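Local coordinates for probable LacI-family transcriptional regulator (Corynebacterium glutamicum ATCC 13032, PDB 3BIL), which probably regulates transcription by binding DNA, as members of the LacI family do, although its precise role is unknown, at residues 124-129 against 146-151; 290-295 against 325-330; 242-247 against 272-277. One frame throughout, in Å; residues are numbered along the deposited sequence. Where two conformers were deposited one is given.

Contact 1: residues 124-129 against 146-151; sequences DGIICV and MPVVLV
I126 and C128 each use both backbone polar atoms to hold the strand 148-151, which runs parallel to their own at 20°. I126 N donates to P147 O at 2.9 Å, and I126 O takes the N-H of V149. Two residues further along, C128 N donates to V149 O, and C128 O accepts from V151 N at 2.8 Å. V149 therefore turns both its N-H and its carbonyl toward the strand 126-128, serving I126 with one and C128 with the other. I127 spends its backbone bonds on the far side of its strand, on G70 and I72, so the strand 126-128 is an inner one, between 69-73 and 148-151.

The van der Waals contacts split between two faces. On one, I127 and V149 lie side by side, with I127 CG1 4.1 Å from V149 CB. I127 CG2, anti to its backbone N (CG1 at chi1 -73°), comes 3.6 Å from V151 CG2. That methyl of V151 also meets V129 CG2 at 3.9 Å, the two side chains crossing at about a right angle. Helix 296-308 covers this face through V304, L307 and A303.

On the other face C128 SG touches L150 CD2 at 4.1 Å, and I126 CB meets V148 CG1. Helix 108-120 packs on I126 through L118 and T119, and helix 135-143 on V148 and L150 through Q142 and L138. Just before the two strands the M146 chain, bent at chi2, brings SD to 4.3 Å from I126 CG1.

This is the alpha/beta/alpha sandwich of a periplasmic-binding-protein-like subdomain. Peptide groups satisfy one another within the sheet and the branched side chains are almost wholly aliphatic, which implies that backbone bonding sets the register, while the side chains meet the helices mainly through nonpolar packing.

Contact 2: residues 290-295 against 325-330; sequences TVIDQN and TALIHR
The carbonyl oxygen of D293 is gripped twice from the segment 325-330. A326 N lies in the carbonyl plane, 2.9 Å from D293 O, in a nearly straight bond (170° at the hydrogen). The hydroxyl T325 OG1 comes from above that plane, a longer 3.3 Å from D293 O. A326 returns a bond, its O accepting from D293 N at 2.7 Å. Further along, I328 N donates to V291 O, and the reverse bond, V291 N to I328 O, is weak.

These are antiparallel rungs in an otherwise parallel sheet, the strands splayed at 137°. Such strands belong to the crossover region between the two subdomains of the LacI-like fold: past N295, the N-cap, the chain enters helix 296-308. The geometry of D293 OD1 and N295 N fits an Asx turn, though the modelled bond is improbably short. Q294 anchors its OE1 on S166 OG.

L327 CD1 lies against T290 CG2 at 3.6 Å and I292 CG1 at 4.0 Å, on the face where helix 169-181 packs. Opposite, I328 CG1 touches D293 CB at 3.8 Å. At the far end T290 OG1, anti to its own carbonyl carbon (chi1 -58°), accepts from R330 N at 3.1 Å.

Contact 3: residues 242-247 against 272-277; sequences AKTLFA and SVIGFD
I274 sets its CG2 methyl over the centre of one face of the F246 ring, 4.1 Å from the centroid and only 5° off the ring normal, a CH-pi contact. Its CB follows, 3.9 Å from F246 CG, toward the ring's root. F246 reaches this place with CG anti to its backbone N (chi1 -178°), and Y189 meets the ring in a T-shaped stack. Helix 169-181 packs on this side, L179 touching both residues and A175 the phenylalanine.

The backbones run nearly parallel and zip together in four bonds. S272 N donates to K243 O at 3.0 Å in an almost straight line (176°). S272 O takes L245 N at 2.8 Å, L245 O takes I274 N, and I274 O takes A247 N. Beyond the last rung the carbonyl oxygen of A247 sits at the edge of the F276 ring, 3.6 Å from F276 CD1.

Helix 250-262, which links the two strands in a beta-alpha-beta crossover, presses V256 on L245 and V273 on the reverse face.

This is a buried inner pair of the sheet, with the F246 ring among aliphatic neighbours. T244 and S272 lie close beside the first rungs, but their hydroxyls bond outside the pair, T244 OG1 to A184 O and S272 OG to I334 N; the polar groups on that face are thus met, while F246 and I274 make a nonpolar contact.

How the contacts relate
All three contacts are strand pairings in one sheet, but they sit in different parts of it. Contacts 1 and 3 are buried parallel pairs on opposite sides of the chain's centre, about 33 Å apart between centres; contact 1 packs mainly aliphatic groups, contact 3 adds aromatic rings. Contact 2 lies between them in the sheet, antiparallel and only partly buried, with threonine hydroxyls adding to its backbone bonds. Contacts 2 and 3 touch directly: strand 291-293 neighbours strand 272-276, and T290 O lies 3.0 Å from G275 N, a probable hydrogen bond. Helix 296-308, which follows directly on segment 290-295, packs on contact 1, so the chain crosses between subdomains there.

Contact 1: residues 124-129 against 146-151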
ATOM      1  N   ASP A 124      14.396  -4.565 -22.137  1.00 78.10           N
ATOM      2  CA  ASP A 124      13.717  -4.481 -23.436  1.00 77.83           C
ATOM      3  C   ASP A 124      12.813  -3.240 -23.574  1.00 77.85           C
ATOM      4  O   ASP A 124      12.755  -2.634 -24.650  1.00 76.64           O
ATOM      5  CB  ASP A 124      12.924  -5.767 -23.728  1.00 78.99           C
ATOM      6  CG  ASP A 124      13.810  -7.020 -23.780  1.00 80.46           C
ATOM      7  OD1 ASP A 124      15.017  -6.937 -23.471  1.00 81.04           O
ATOM      8  OD2 ASP A 124      13.292  -8.105 -24.125  1.00 81.07           O
ATOM      9  N   GLY A 125      12.126  -2.871 -22.484  1.00 77.56           N
ATOM     10  CA  GLY A 125      11.220  -1.700 -22.450  1.00 74.87           C
ATOM     11  C   GLY A 125      11.060  -0.991 -21.103  1.00 71.00           C
ATOM     12  O   GLY A 125      11.337  -1.554 -20.045  1.00 73.47           O
ATOM     13  N   ILE A 126      10.610   0.255 -21.143  1.00 65.69           N
ATOM     14  CA  ILE A 126      10.387   1.034 -19.926  1.00 61.89           C
ATOM     15  C   ILE A 126       8.958   1.559 -19.884  1.00 59.69           C
ATOM     16  O   ILE A 126       8.532   2.256 -20.802  1.00 60.05           O
ATOM     17  CB  ILE A 126      11.371   2.230 -19.820  1.00 58.15           C
ATOM     18  CG1 ILE A 126      12.793   1.727 -19.586  1.00 55.13           C
ATOM     19  CG2 ILE A 126      10.952   3.175 -18.712  1.00 55.87           C
ATOM     20  CD1 ILE A 126      13.796   2.815 -19.336  1.00 54.53           C
ATOM     21  N   ILE A 127       8.219   1.198 -18.835  1.00 56.08           N
ATOM     22  CA  ILE A 127       6.919   1.811 -18.554  1.00 50.40           C
ATOM     23  C   ILE A 127       7.114   2.699 -17.359  1.00 50.02           C
ATOM     24  O   ILE A 127       7.677   2.279 -16.342  1.00 49.27           O
ATOM     25  CB  ILE A 127       5.858   0.792 -18.233  1.00 45.95           C
ATOM     26  CG1 ILE A 127       5.447   0.053 -19.504  1.00 45.29           C
ATOM     27  CG2 ILE A 127       4.657   1.483 -17.597  1.00 44.08           C
ATOM     28  CD1 ILE A 127       4.629  -1.201 -19.258  1.00 43.39           C
ATOM     29  N   CYS A 128       6.638   3.928 -17.469  1.00 49.76           N
ATOM     30  CA  CYS A 128       7.099   4.949 -16.548  1.00 49.76           C
ATOM     31  C   CYS A 128       6.102   6.086 -16.266  1.00 49.58           C
ATOM     32  O   CYS A 128       5.326   6.475 -17.147  1.00 52.18           O
ATOM     33  CB  CYS A 128       8.411   5.486 -17.094  1.00 49.78           C
ATOM     34  SG  CYS A 128       8.760   7.108 -16.590  1.00 54.80           S
ATOM     35  N   VAL A 129       6.128   6.603 -15.031  1.00 47.78           N
ATOM     36  CA  VAL A 129       5.313   7.761 -14.615  1.00 44.75           C
ATOM     37  C   VAL A 129       6.209   8.980 -14.569  1.00 47.97           C
ATOM     38  O   VAL A 129       6.892   9.208 -13.578  1.00 52.75           O
ATOM     39  CB  VAL A 129       4.625   7.589 -13.225  1.00 40.47           C
ATOM     40  CG1 VAL A 129       3.820   8.823 -12.886  1.00 37.46           C
ATOM     41  CG2 VAL A 129       3.721   6.360 -13.191  1.00 37.44           C
ATOM     42  N   MET A 146      15.275   3.191 -27.127  1.00 63.35           N
ATOM     43  CA  MET A 146      14.569   2.585 -25.999  1.00 64.90           C
ATOM     44  C   MET A 146      13.057   2.701 -26.220  1.00 64.58           C
ATOM     45  O   MET A 146      12.559   3.828 -26.319  1.00 66.26           O
ATOM     46  CB  MET A 146      14.946   3.302 -24.687  1.00 62.67           C
ATOM     47  CG  MET A 146      15.360   2.393 -23.532  1.00 60.23           C
ATOM     48  SD  MET A 146      14.536   0.799 -23.418  1.00 59.71           S
ATOM     49  CE  MET A 146      15.735   0.026 -22.349  1.00 61.04           C
ATOM     50  N   PRO A 147      12.330   1.557 -26.344  1.00 63.38           N
ATOM     51  CA  PRO A 147      10.854   1.632 -26.212  1.00 63.21           C
ATOM     52  C   PRO A 147      10.395   2.131 -24.802  1.00 65.55           C
ATOM     53  O   PRO A 147      10.576   1.414 -23.801  1.00 65.48           O
ATOM     54  CB  PRO A 147      10.384   0.193 -26.478  1.00 59.93           C
ATOM     55  CG  PRO A 147      11.552  -0.516 -27.107  1.00 59.01           C
ATOM     56  CD  PRO A 147      12.794   0.185 -26.644  1.00 61.82           C
ATOM     57  N   VAL A 148       9.853   3.362 -24.759  1.00 63.86           N
ATOM     58  CA  VAL A 148       9.285   4.015 -23.568  1.00 62.31           C
ATOM     59  C   VAL A 148       7.767   4.148 -23.692  1.00 61.96           C
ATOM     60  O   VAL A 148       7.230   4.322 -24.793  1.00 63.72           O
ATOM     61  CB  VAL A 148       9.863   5.446 -23.330  1.00 64.53           C
ATOM     62  CG1 VAL A 148      11.117   5.415 -22.479  1.00 64.11           C
ATOM     63  CG2 VAL A 148      10.137   6.164 -24.656  1.00 65.89           C
ATOM     64  N   VAL A 149       7.090   4.044 -22.548  1.00 60.00           N
ATOM     65  CA  VAL A 149       5.650   4.260 -22.413  1.00 52.75           C
ATOM     66  C   VAL A 149       5.446   5.030 -21.125  1.00 49.81           C
ATOM     67  O   VAL A 149       6.001   4.673 -20.086  1.00 51.57           O
ATOM     68  CB  VAL A 149       4.863   2.930 -22.308  1.00 54.19           C
ATOM     69  CG1 VAL A 149       3.384   3.208 -22.154  1.00 51.78           C
ATOM     70  CG2 VAL A 149       5.084   2.055 -23.533  1.00 54.02           C
ATOM     71  N   LEU A 150       4.660   6.090 -21.187  1.00 47.64           N
ATOM     72  CA  LEU A 150       4.310   6.837 -19.990  1.00 43.83           C
ATOM     73  C   LEU A 150       2.897   6.447 -19.532  1.00 44.50           C
ATOM     74  O   LEU A 150       2.011   6.167 -20.365  1.00 39.52           O
ATOM     75  CB  LEU A 150       4.412   8.345 -20.229  1.00 45.55           C
ATOM     76  CG  LEU A 150       5.729   8.921 -20.771  1.00 46.54           C
ATOM     77  CD1 LEU A 150       5.523  10.349 -21.191  1.00 45.45           C
ATOM     78  CD2 LEU A 150       6.880   8.849 -19.759  1.00 46.96           C
ATOM     79  N   VAL A 151       2.708   6.388 -18.209  1.00 42.52           N
ATOM     80  CA  VAL A 151       1.423   6.008 -17.618  1.00 41.29           C
ATOM     81  C   VAL A 151       0.968   6.963 -16.548  1.00 41.91           C
ATOM     82  O   VAL A 151       1.799   7.507 -15.788  1.00 43.27           O
ATOM     83  CB  VAL A 151       1.443   4.596 -16.965  1.00 40.90           C
ATOM     84  CG1 VAL A 151       1.045   3.578 -17.943  1.00 42.98           C
ATOM     85  CG2 VAL A 151       2.809   4.266 -16.370  1.00 41.08           C
TER

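Contact 2: residues 290-295 against 325-330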
ATOM      1  N   THR A 290     -18.057   6.359  -1.251  1.00 27.60           N
ATOM      2  CA  THR A 290     -18.165   6.630  -2.646  1.00 22.32           C
ATOM      3  C   THR A 290     -16.772   7.078  -3.154  1.00 20.24           C
ATOM      4  O   THR A 290     -16.155   7.956  -2.600  1.00 26.96           O
ATOM      5  CB  THR A 290     -19.263   7.655  -2.867  1.00 22.67           C
ATOM      6  OG1 THR A 290     -20.503   7.151  -2.329  1.00 27.84           O
ATOM      7  CG2 THR A 290     -19.443   7.944  -4.359  1.00 22.56           C
ATOM      8  N   VAL A 291     -16.280   6.483  -4.219  1.00 17.37           N
ATOM      9  CA  VAL A 291     -14.969   6.829  -4.734  1.00 12.81           C
ATOM     10  C   VAL A 291     -14.991   6.801  -6.256  1.00 24.39           C
ATOM     11  O   VAL A 291     -15.895   6.227  -6.884  1.00 25.12           O
ATOM     12  CB  VAL A 291     -13.849   5.822  -4.296  1.00 15.33           C
ATOM     13  CG1 VAL A 291     -13.517   5.913  -2.748  1.00  8.10           C
ATOM     14  CG2 VAL A 291     -14.167   4.373  -4.709  1.00  7.79           C
ATOM     15  N   ILE A 292     -13.966   7.422  -6.833  1.00 28.34           N
ATOM     16  CA  ILE A 292     -13.756   7.435  -8.242  1.00 28.55           C
ATOM     17  C   ILE A 292     -12.711   6.393  -8.568  1.00 28.18           C
ATOM     18  O   ILE A 292     -11.588   6.447  -8.099  1.00 32.26           O
ATOM     19  CB  ILE A 292     -13.406   8.856  -8.730  1.00 30.16           C
ATOM     20  CG1 ILE A 292     -14.664   9.740  -8.610  1.00 28.38           C
ATOM     21  CG2 ILE A 292     -12.911   8.825 -10.180  1.00 28.45           C
ATOM     22  CD1 ILE A 292     -14.407  11.207  -8.927  1.00 26.44           C
ATOM     23  N   ASP A 293     -13.110   5.396  -9.335  1.00 27.01           N
ATOM     24  CA  ASP A 293     -12.202   4.336  -9.679  1.00 27.18           C
ATOM     25  C   ASP A 293     -11.544   4.678 -11.016  1.00 29.63           C
ATOM     26  O   ASP A 293     -12.181   5.176 -11.929  1.00 36.45           O
ATOM     27  CB  ASP A 293     -12.955   2.991  -9.702  1.00 31.50           C
ATOM     28  CG  ASP A 293     -12.162   1.850 -10.373  1.00 34.93           C
ATOM     29  OD1 ASP A 293     -10.945   1.958 -10.572  1.00 37.01           O
ATOM     30  OD2 ASP A 293     -12.757   0.820 -10.714  1.00 41.83           O
ATOM     31  N   GLN A 294     -10.262   4.416 -11.119  1.00 30.37           N
ATOM     32  CA  GLN A 294      -9.524   4.698 -12.317  1.00 32.78           C
ATOM     33  C   GLN A 294      -9.178   3.479 -13.099  1.00 36.84           C
ATOM     34  O   GLN A 294      -8.518   3.581 -14.145  1.00 43.12           O
ATOM     35  CB  GLN A 294      -8.210   5.297 -11.925  1.00 34.45           C
ATOM     36  CG  GLN A 294      -8.236   6.753 -11.896  1.00 36.53           C
ATOM     37  CD  GLN A 294      -6.909   7.215 -11.523  1.00 40.32           C
ATOM     38  OE1 GLN A 294      -6.077   7.483 -12.393  1.00 38.13           O
ATOM     39  NE2 GLN A 294      -6.636   7.215 -10.220  1.00 39.03           N
ATOM     40  N   ASN A 295      -9.559   2.325 -12.577  1.00 36.92           N
ATOM     41  CA  ASN A 295      -9.384   1.083 -13.277  1.00 39.63           C
ATOM     42  C   ASN A 295      -7.921   0.783 -13.613  1.00 39.17           C
ATOM     43  O   ASN A 295      -7.564   0.621 -14.782  1.00 35.95           O
ATOM     44  CB  ASN A 295     -10.268   1.072 -14.531  1.00 48.09           C
ATOM     45  CG  ASN A 295     -10.850  -0.286 -14.790  1.00 53.10           C
ATOM     46  OD1 ASN A 295     -10.165  -1.191 -15.296  1.00 53.31           O
ATOM     47  ND2 ASN A 295     -12.112  -0.466 -14.384  1.00 55.20           N
ATOM     48  N   THR A 325     -12.903   6.823 -16.442  1.00 31.95           N
ATOM     49  CA  THR A 325     -12.876   6.750 -15.011  1.00 28.89           C
ATOM     50  C   THR A 325     -14.325   6.535 -14.571  1.00 28.76           C
ATOM     51  O   THR A 325     -15.242   6.905 -15.316  1.00 26.54           O
ATOM     52  CB  THR A 325     -12.316   8.066 -14.521  1.00 31.66           C
ATOM     53  OG1 THR A 325     -11.261   7.816 -13.593  1.00 36.67           O
ATOM     54  CG2 THR A 325     -13.377   8.961 -13.925  1.00 30.33           C
ATOM     55  N   ALA A 326     -14.559   5.901 -13.414  1.00 23.53           N
ATOM     56  CA  ALA A 326     -15.941   5.592 -13.049  1.00 23.71           C
ATOM     57  C   ALA A 326     -16.266   5.877 -11.593  1.00 23.41           C
ATOM     58  O   ALA A 326     -15.389   5.803 -10.750  1.00 30.03           O
ATOM     59  CB  ALA A 326     -16.274   4.139 -13.431  1.00 18.55           C
ATOM     60  N   LEU A 327     -17.510   6.227 -11.305  1.00 23.16           N
ATOM     61  CA  LEU A 327     -17.984   6.423  -9.927  1.00 20.53           C
ATOM     62  C   LEU A 327     -18.610   5.135  -9.315  1.00 24.55           C
ATOM     63  O   LEU A 327     -19.648   4.672  -9.776  1.00 26.84           O
ATOM     64  CB  LEU A 327     -19.012   7.552  -9.895  1.00 18.74           C
ATOM     65  CG  LEU A 327     -19.520   7.961  -8.518  1.00 23.10           C
ATOM     66  CD1 LEU A 327     -18.449   8.756  -7.775  1.00 26.62           C
ATOM     67  CD2 LEU A 327     -20.740   8.845  -8.679  1.00 27.34           C
ATOM     68  N   ILE A 328     -17.977   4.584  -8.272  1.00 19.87           N
ATOM     69  CA  ILE A 328     -18.507   3.518  -7.473  1.00 20.23           C
ATOM     70  C   ILE A 328     -19.381   4.147  -6.365  1.00 21.20           C
ATOM     71  O   ILE A 328     -18.868   4.734  -5.416  1.00 33.10           O
ATOM     72  CB  ILE A 328     -17.344   2.675  -6.844  1.00 23.38           C
ATOM     73  CG1 ILE A 328     -16.214   2.402  -7.841  1.00 28.37           C
ATOM     74  CG2 ILE A 328     -17.838   1.361  -6.239  1.00 28.59           C
ATOM     75  CD1 ILE A 328     -16.600   1.752  -9.154  1.00 27.02           C
ATOM     76  N   HIS A 329     -20.684   4.023  -6.487  1.00 20.74           N
ATOM     77  CA  HIS A 329     -21.600   4.590  -5.503  0.50 25.48           C
ATOM     78  C   HIS A 329     -21.680   3.679  -4.290  1.00 27.35           C
ATOM     79  O   HIS A 329     -22.073   2.509  -4.383  1.00 33.05           O
ATOM     80  CB  HIS A 329     -22.996   4.835  -6.113  0.50 28.60           C
ATOM     81  CG  HIS A 329     -23.845   5.804  -5.338  0.50 32.40           C
ATOM     82  ND1 HIS A 329     -24.966   6.401  -5.874  0.50 31.86           N
ATOM     83  CD2 HIS A 329     -23.747   6.260  -4.066  0.50 31.46           C
ATOM     84  CE1 HIS A 329     -25.518   7.184  -4.967  0.50 32.77           C
ATOM     85  NE2 HIS A 329     -24.798   7.115  -3.861  0.50 31.29           N
ATOM     86  N   ARG A 330     -21.260   4.227  -3.149  1.00 27.62           N
ATOM     87  CA  ARG A 330     -21.348   3.502  -1.898  1.00 24.08           C
ATOM     88  C   ARG A 330     -22.217   4.282  -0.931  1.00 28.93           C
ATOM     89  O   ARG A 330     -23.325   4.654  -1.313  1.00 28.22           O
ATOM     90  CB  ARG A 330     -20.003   3.203  -1.339  1.00 24.98           C
ATOM     91  CG  ARG A 330     -19.142   2.405  -2.298  1.00 26.52           C
ATOM     92  CD  ARG A 330     -18.185   1.539  -1.466  1.00 23.47           C
ATOM     93  NE  ARG A 330     -17.247   0.819  -2.312  1.00 18.51           N
ATOM     94  CZ  ARG A 330     -15.983   1.128  -2.491  1.00 19.41           C
ATOM     95  NH1 ARG A 330     -15.436   2.152  -1.846  1.00 27.84           N
ATOM     96  NH2 ARG A 330     -15.251   0.384  -3.297  1.00 21.95           N
TER

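Contact 3: residues 242-247 against 272-277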
ATOM      1  N   ALA A 242     -17.311  23.754   4.233  1.00 26.42           N
ATOM      2  CA  ALA A 242     -17.531  22.574   3.347  1.00 24.92           C
ATOM      3  C   ALA A 242     -18.408  21.573   4.022  1.00 28.88           C
ATOM      4  O   ALA A 242     -18.236  21.312   5.203  1.00 36.49           O
ATOM      5  CB  ALA A 242     -16.203  21.905   2.897  1.00 16.76           C
ATOM      6  N   LYS A 243     -19.394  21.066   3.288  1.00 35.45           N
ATOM      7  CA  LYS A 243     -20.255  19.984   3.770  1.00 35.02           C
ATOM      8  C   LYS A 243     -19.916  18.673   3.040  1.00 31.12           C
ATOM      9  O   LYS A 243     -20.442  17.613   3.372  1.00 24.90           O
ATOM     10  CB  LYS A 243     -21.744  20.378   3.686  1.00 36.06           C
ATOM     11  CG  LYS A 243     -22.180  21.192   4.914  1.00 41.53           C
ATOM     12  CD  LYS A 243     -23.665  21.530   4.977  1.00 46.43           C
ATOM     13  CE  LYS A 243     -23.929  22.931   4.335  1.00 57.82           C
ATOM     14  NZ  LYS A 243     -24.884  23.853   5.082  1.00 56.57           N
ATOM     15  N   THR A 244     -18.996  18.763   2.072  1.00 26.60           N
ATOM     16  CA  THR A 244     -18.517  17.616   1.340  1.00 21.13           C
ATOM     17  C   THR A 244     -17.020  17.766   1.115  1.00 25.52           C
ATOM     18  O   THR A 244     -16.524  18.857   0.808  1.00 23.99           O
ATOM     19  CB  THR A 244     -19.267  17.432  -0.020  1.00 22.78           C
ATOM     20  OG1 THR A 244     -20.591  16.922   0.228  1.00 21.50           O
ATOM     21  CG2 THR A 244     -18.560  16.408  -0.956  1.00 20.29           C
ATOM     22  N   LEU A 245     -16.280  16.676   1.288  1.00 22.35           N
ATOM     23  CA  LEU A 245     -14.868  16.739   1.017  1.00 24.43           C
ATOM     24  C   LEU A 245     -14.611  15.806  -0.152  1.00 24.57           C
ATOM     25  O   LEU A 245     -15.028  14.651  -0.145  1.00 28.39           O
ATOM     26  CB  LEU A 245     -14.048  16.418   2.272  1.00 24.69           C
ATOM     27  CG  LEU A 245     -14.279  17.433   3.429  1.00 27.45           C
ATOM     28  CD1 LEU A 245     -13.754  16.938   4.830  1.00 27.55           C
ATOM     29  CD2 LEU A 245     -13.706  18.823   3.081  1.00 20.70           C
ATOM     30  N   PHE A 246     -13.945  16.319  -1.171  1.00 19.37           N
ATOM     31  CA  PHE A 246     -13.861  15.629  -2.415  1.00 20.51           C
ATOM     32  C   PHE A 246     -12.362  15.623  -2.697  1.00 19.32           C
ATOM     33  O   PHE A 246     -11.770  16.596  -3.125  1.00 24.05           O
ATOM     34  CB  PHE A 246     -14.757  16.357  -3.462  1.00 18.68           C
ATOM     35  CG  PHE A 246     -14.817  15.708  -4.855  1.00 18.35           C
ATOM     36  CD1 PHE A 246     -15.971  15.825  -5.617  1.00 20.13           C
ATOM     37  CD2 PHE A 246     -13.734  15.073  -5.417  1.00 17.99           C
ATOM     38  CE1 PHE A 246     -16.048  15.311  -6.866  1.00 18.05           C
ATOM     39  CE2 PHE A 246     -13.789  14.570  -6.663  1.00 18.85           C
ATOM     40  CZ  PHE A 246     -14.943  14.680  -7.407  1.00 20.16           C
ATOM     41  N   ALA A 247     -11.726  14.514  -2.387  1.00 21.96           N
ATOM     42  CA  ALA A 247     -10.287  14.420  -2.541  1.00 21.93           C
ATOM     43  C   ALA A 247     -10.014  14.128  -3.965  1.00 23.21           C
ATOM     44  O   ALA A 247     -10.826  13.492  -4.615  1.00 28.83           O
ATOM     45  CB  ALA A 247      -9.802  13.277  -1.721  1.00 21.55           C
ATOM     46  N   SER A 272     -20.233  14.695   3.905  1.00 26.95           N
ATOM     47  CA  SER A 272     -20.125  13.786   2.777  1.00 25.61           C
ATOM     48  C   SER A 272     -18.682  13.664   2.305  1.00 28.44           C
ATOM     49  O   SER A 272     -17.981  14.650   2.293  1.00 24.34           O
ATOM     50  CB  SER A 272     -20.993  14.252   1.589  1.00 21.43           C
ATOM     51  OG  SER A 272     -22.368  14.293   1.963  1.00 21.19           O
ATOM     52  N   VAL A 273     -18.260  12.466   1.863  1.00 28.05           N
ATOM     53  CA  VAL A 273     -16.930  12.304   1.285  1.00 24.68           C
ATOM     54  C   VAL A 273     -17.004  11.671  -0.106  1.00 25.63           C
ATOM     55  O   VAL A 273     -17.778  10.750  -0.327  1.00 25.73           O
ATOM     56  CB  VAL A 273     -15.980  11.485   2.217  1.00 20.94           C
ATOM     57  CG1 VAL A 273     -14.586  11.284   1.584  1.00 19.15           C
ATOM     58  CG2 VAL A 273     -15.804  12.209   3.511  1.00 20.05           C
ATOM     59  N   ILE A 274     -16.199  12.196  -1.024  1.00 23.31           N
ATOM     60  CA  ILE A 274     -15.868  11.506  -2.243  1.00 27.60           C
ATOM     61  C   ILE A 274     -14.373  11.231  -2.250  1.00 26.50           C
ATOM     62  O   ILE A 274     -13.590  12.177  -2.134  1.00 24.97           O
ATOM     63  CB  ILE A 274     -16.194  12.328  -3.515  1.00 27.20           C
ATOM     64  CG1 ILE A 274     -17.639  12.851  -3.488  1.00 30.16           C
ATOM     65  CG2 ILE A 274     -15.922  11.474  -4.764  1.00 21.77           C
ATOM     66  CD1 ILE A 274     -18.720  11.803  -3.719  1.00 25.54           C
ATOM     67  N   GLY A 275     -13.985   9.951  -2.401  1.00 23.17           N
ATOM     68  CA  GLY A 275     -12.585   9.568  -2.340  1.00 21.03           C
ATOM     69  C   GLY A 275     -12.053   9.313  -3.700  1.00 19.87           C
ATOM     70  O   GLY A 275     -12.805   9.246  -4.641  1.00 23.51           O
ATOM     71  N   PHE A 276     -10.749   9.154  -3.814  1.00 27.65           N
ATOM     72  CA  PHE A 276     -10.163   8.834  -5.108  1.00 33.52           C
ATOM     73  C   PHE A 276      -9.349   7.550  -4.988  1.00 36.02           C
ATOM     74  O   PHE A 276      -8.585   7.410  -4.032  1.00 40.03           O
ATOM     75  CB  PHE A 276      -9.306   9.989  -5.619  1.00 33.37           C
ATOM     76  CG  PHE A 276      -9.548  10.340  -7.094  1.00 32.55           C
ATOM     77  CD1 PHE A 276     -10.454  11.345  -7.447  1.00 28.79           C
ATOM     78  CD2 PHE A 276      -8.864   9.667  -8.114  1.00 31.39           C
ATOM     79  CE1 PHE A 276     -10.681  11.686  -8.788  1.00 28.84           C
ATOM     80  CE2 PHE A 276      -9.093   9.982  -9.471  1.00 31.56           C
ATOM     81  CZ  PHE A 276     -10.001  10.994  -9.808  1.00 30.62           C
ATOM     82  N   ASP A 277      -9.545   6.630  -5.947  1.00 35.04           N
ATOM     83  CA  ASP A 277      -8.966   5.267  -5.973  1.00 41.29           C
ATOM     84  C   ASP A 277      -9.537   4.219  -5.008  1.00 39.26           C
ATOM     85  O   ASP A 277     -10.268   4.515  -4.070  1.00 42.64           O
ATOM     86  CB  ASP A 277      -7.435   5.273  -5.946  1.00 47.44           C
ATOM     87  CG  ASP A 277      -6.866   6.253  -6.938  1.00 52.24           C
ATOM     88  OD1 ASP A 277      -6.936   5.987  -8.168  1.00 56.11           O
ATOM     89  OD2 ASP A 277      -6.386   7.311  -6.479  1.00 54.06           O
TER